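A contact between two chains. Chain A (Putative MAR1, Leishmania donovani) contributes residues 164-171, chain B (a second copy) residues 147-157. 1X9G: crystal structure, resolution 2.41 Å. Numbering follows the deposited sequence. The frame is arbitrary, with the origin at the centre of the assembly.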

# COMPACT_ATOMS: atom_id res chain seq x y z
N CYS A 164 10.55 7.10 -7.98
CA CYS A 164 10.90 5.69 -7.82
C CYS A 164 9.73 4.81 -8.26
O CYS A 164 8.61 5.06 -7.92
CB CYS A 164 11.26 5.42 -6.36
SG CYS A 164 11.90 3.79 -6.06
N GLU A 165 9.99 3.78 -9.07
CA GLU A 165 8.90 2.91 -9.55
C GLU A 165 9.28 1.47 -9.59
O GLU A 165 10.29 1.12 -10.20
CB GLU A 165 8.41 3.30 -10.93
CG GLU A 165 8.05 4.78 -11.09
CD GLU A 165 7.47 5.09 -12.49
OE1 GLU A 165 7.01 6.24 -12.66
OE2 GLU A 165 7.50 4.22 -13.40
N ILE A 166 8.46 0.64 -8.97
CA ILE A 166 8.70 -0.79 -8.92
C ILE A 166 7.74 -1.46 -9.88
O ILE A 166 6.52 -1.35 -9.73
CB ILE A 166 8.56 -1.35 -7.47
CG1 ILE A 166 9.56 -0.65 -6.55
CG2 ILE A 166 8.85 -2.89 -7.40
CD1 ILE A 166 9.33 -0.97 -5.14
N THR A 167 8.29 -2.12 -10.89
CA THR A 167 7.44 -2.90 -11.80
C THR A 167 8.12 -4.26 -11.96
O THR A 167 8.44 -4.91 -10.98
CB THR A 167 7.17 -2.19 -13.16
OG1 THR A 167 8.41 -1.66 -13.68
CG2 THR A 167 6.11 -1.03 -13.04
N THR A 168 8.38 -4.66 -13.21
CA THR A 168 9.08 -5.89 -13.50
C THR A 168 9.83 -5.65 -14.77
O THR A 168 9.61 -4.66 -15.45
CB THR A 168 8.13 -7.13 -13.68
OG1 THR A 168 7.12 -6.84 -14.65
CG2 THR A 168 7.44 -7.53 -12.38
N SER A 169 10.71 -6.59 -15.10
CA SER A 169 11.51 -6.55 -16.34
C SER A 169 10.72 -6.60 -17.63
O SER A 169 11.10 -5.94 -18.58
CB SER A 169 12.65 -7.59 -16.31
OG SER A 169 12.18 -8.94 -16.32
N GLU A 170 9.61 -7.34 -17.69
CA GLU A 170 8.82 -7.26 -18.92
C GLU A 170 8.16 -5.90 -19.02
O GLU A 170 8.24 -5.27 -20.03
CB GLU A 170 7.85 -8.44 -19.10
CG GLU A 170 6.74 -8.19 -20.09
CD GLU A 170 5.98 -9.45 -20.47
OE1 GLU A 170 6.68 -10.37 -20.93
OE2 GLU A 170 4.70 -9.54 -20.34
N SER A 171 7.59 -5.41 -17.93
CA SER A 171 7.01 -4.05 -17.96
C SER A 171 8.02 -3.04 -18.42
O SER A 171 7.73 -2.21 -19.22
CB SER A 171 6.57 -3.62 -16.56
OG SER A 171 5.63 -2.56 -16.66
N LYS B 147 1.17 -13.36 -12.41
CA LYS B 147 0.87 -12.64 -11.14
C LYS B 147 1.83 -11.50 -10.83
O LYS B 147 1.37 -10.38 -10.56
CB LYS B 147 0.88 -13.59 -9.95
CG LYS B 147 -0.29 -14.55 -9.92
CD LYS B 147 -0.19 -15.60 -8.74
CE LYS B 147 -1.61 -16.28 -8.42
NZ LYS B 147 -1.98 -17.45 -9.30
N THR B 148 3.13 -11.79 -10.90
CA THR B 148 4.17 -10.87 -10.46
C THR B 148 4.13 -9.58 -11.26
O THR B 148 4.24 -8.50 -10.72
CB THR B 148 5.58 -11.55 -10.45
OG1 THR B 148 5.55 -12.72 -9.62
CG2 THR B 148 6.68 -10.64 -9.91
N ASP B 149 3.95 -9.70 -12.56
CA ASP B 149 3.83 -8.54 -13.42
C ASP B 149 2.56 -7.75 -13.09
O ASP B 149 2.59 -6.54 -13.03
CB ASP B 149 3.82 -8.95 -14.90
CG ASP B 149 5.13 -9.64 -15.37
OD1 ASP B 149 6.22 -9.09 -15.20
OD2 ASP B 149 5.06 -10.72 -15.98
N PHE B 150 1.46 -8.45 -12.89
CA PHE B 150 0.15 -7.81 -12.61
C PHE B 150 0.21 -7.07 -11.31
O PHE B 150 0.02 -5.84 -11.28
CB PHE B 150 -0.95 -8.87 -12.56
CG PHE B 150 -2.32 -8.32 -12.47
CD1 PHE B 150 -3.02 -8.34 -11.24
CD2 PHE B 150 -2.93 -7.79 -13.58
CE1 PHE B 150 -4.28 -7.83 -11.13
CE2 PHE B 150 -4.22 -7.29 -13.48
CZ PHE B 150 -4.89 -7.29 -12.25
N LYS B 151 0.51 -7.81 -10.25
CA LYS B 151 0.49 -7.32 -8.88
C LYS B 151 1.34 -6.06 -8.71
O LYS B 151 0.95 -5.15 -8.00
CB LYS B 151 0.94 -8.43 -7.91
CG LYS B 151 -0.16 -9.50 -7.65
CD LYS B 151 0.09 -10.41 -6.41
CE LYS B 151 -0.05 -9.58 -5.06
NZ LYS B 151 0.52 -10.24 -3.76
N ALA B 152 2.49 -6.02 -9.37
CA ALA B 152 3.40 -4.86 -9.36
C ALA B 152 2.84 -3.64 -10.12
O ALA B 152 2.85 -2.52 -9.62
CB ALA B 152 4.78 -5.28 -9.93
N ALA B 153 2.30 -3.85 -11.32
CA ALA B 153 1.70 -2.75 -12.09
C ALA B 153 0.51 -2.16 -11.31
O ALA B 153 0.36 -0.93 -11.20
CB ALA B 153 1.28 -3.25 -13.45
N ILE B 154 -0.32 -3.03 -10.72
CA ILE B 154 -1.46 -2.59 -9.83
C ILE B 154 -1.07 -1.70 -8.65
O ILE B 154 -1.70 -0.65 -8.48
CB ILE B 154 -2.29 -3.79 -9.28
CG1 ILE B 154 -2.98 -4.51 -10.40
CG2 ILE B 154 -3.36 -3.29 -8.31
CD1 ILE B 154 -3.81 -3.60 -11.17
N LYS B 155 -0.05 -2.10 -7.87
CA LYS B 155 0.50 -1.22 -6.84
C LYS B 155 1.06 0.07 -7.39
O LYS B 155 0.82 1.10 -6.84
CB LYS B 155 1.67 -1.81 -6.00
CG LYS B 155 1.66 -3.23 -5.59
CD LYS B 155 0.66 -3.54 -4.48
CE LYS B 155 1.27 -4.62 -3.52
NZ LYS B 155 0.38 -4.83 -2.34
N LEU B 156 1.85 0.04 -8.44
CA LEU B 156 2.33 1.30 -8.99
C LEU B 156 1.12 2.24 -9.20
O LEU B 156 1.11 3.38 -8.74
CB LEU B 156 2.96 1.08 -10.37
CG LEU B 156 4.24 1.84 -10.66
CD1 LEU B 156 4.41 2.09 -12.17
CD2 LEU B 156 4.45 3.12 -9.78
N MET B 157 0.15 1.77 -9.95
CA MET B 157 -0.98 2.61 -10.33
C MET B 157 -1.81 3.11 -9.12
O MET B 157 -2.30 4.22 -9.17
CB MET B 157 -1.91 1.89 -11.32
CG MET B 157 -1.30 1.66 -12.71
SD MET B 157 -2.42 0.98 -13.97
CE MET B 157 -2.49 -0.77 -13.56

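Residues 164–167 of chain A form a strand that passes into a helix beginning at A:Ser169, and residues 147–157 of chain B are helical throughout, held by i to i+4 backbone hydrogen bonds. Strand and helix run roughly antiparallel, with 152° between their N-to-C directions, and their axes approach to 7.2 Å. The closest CA pair is A:Thr167 CA and B:Ala152 CA, 5.1 Å apart, a closeness compatible with the small alanine side chain: B:Ala152 CB rests 3.8 Å from A:Thr167 O.

The hydrogen bond across the contact lies just beyond the end of the strand. A:Thr168, at the N-cap position of the chain A helix, directs its CA-to-CB bond toward the chain B stretch, and its OG1 donates a very short hydrogen bond of 2.5 Å to B:Asp149 OD1. The carboxylate thus gains a hydroxyl partner, although A:Glu170 OE2 stands 4.5 Å from B:Asp149 OD2, a proximity of like charges; this OE2 is hydrogen-bonded elsewhere in the structure. The methyl of A:Thr168 packs against B:Thr148, with 4.0 Å between their CG2 atoms.

Farther along the helix, B:Leu156 makes van der Waals contact with both apolar and polar atoms of the strand. Its CD1 lies 3.7 Å from A:Thr167 CG2 and 3.9 Å from A:Glu165 OE2, so the leucine covers neighboring parts of the strand.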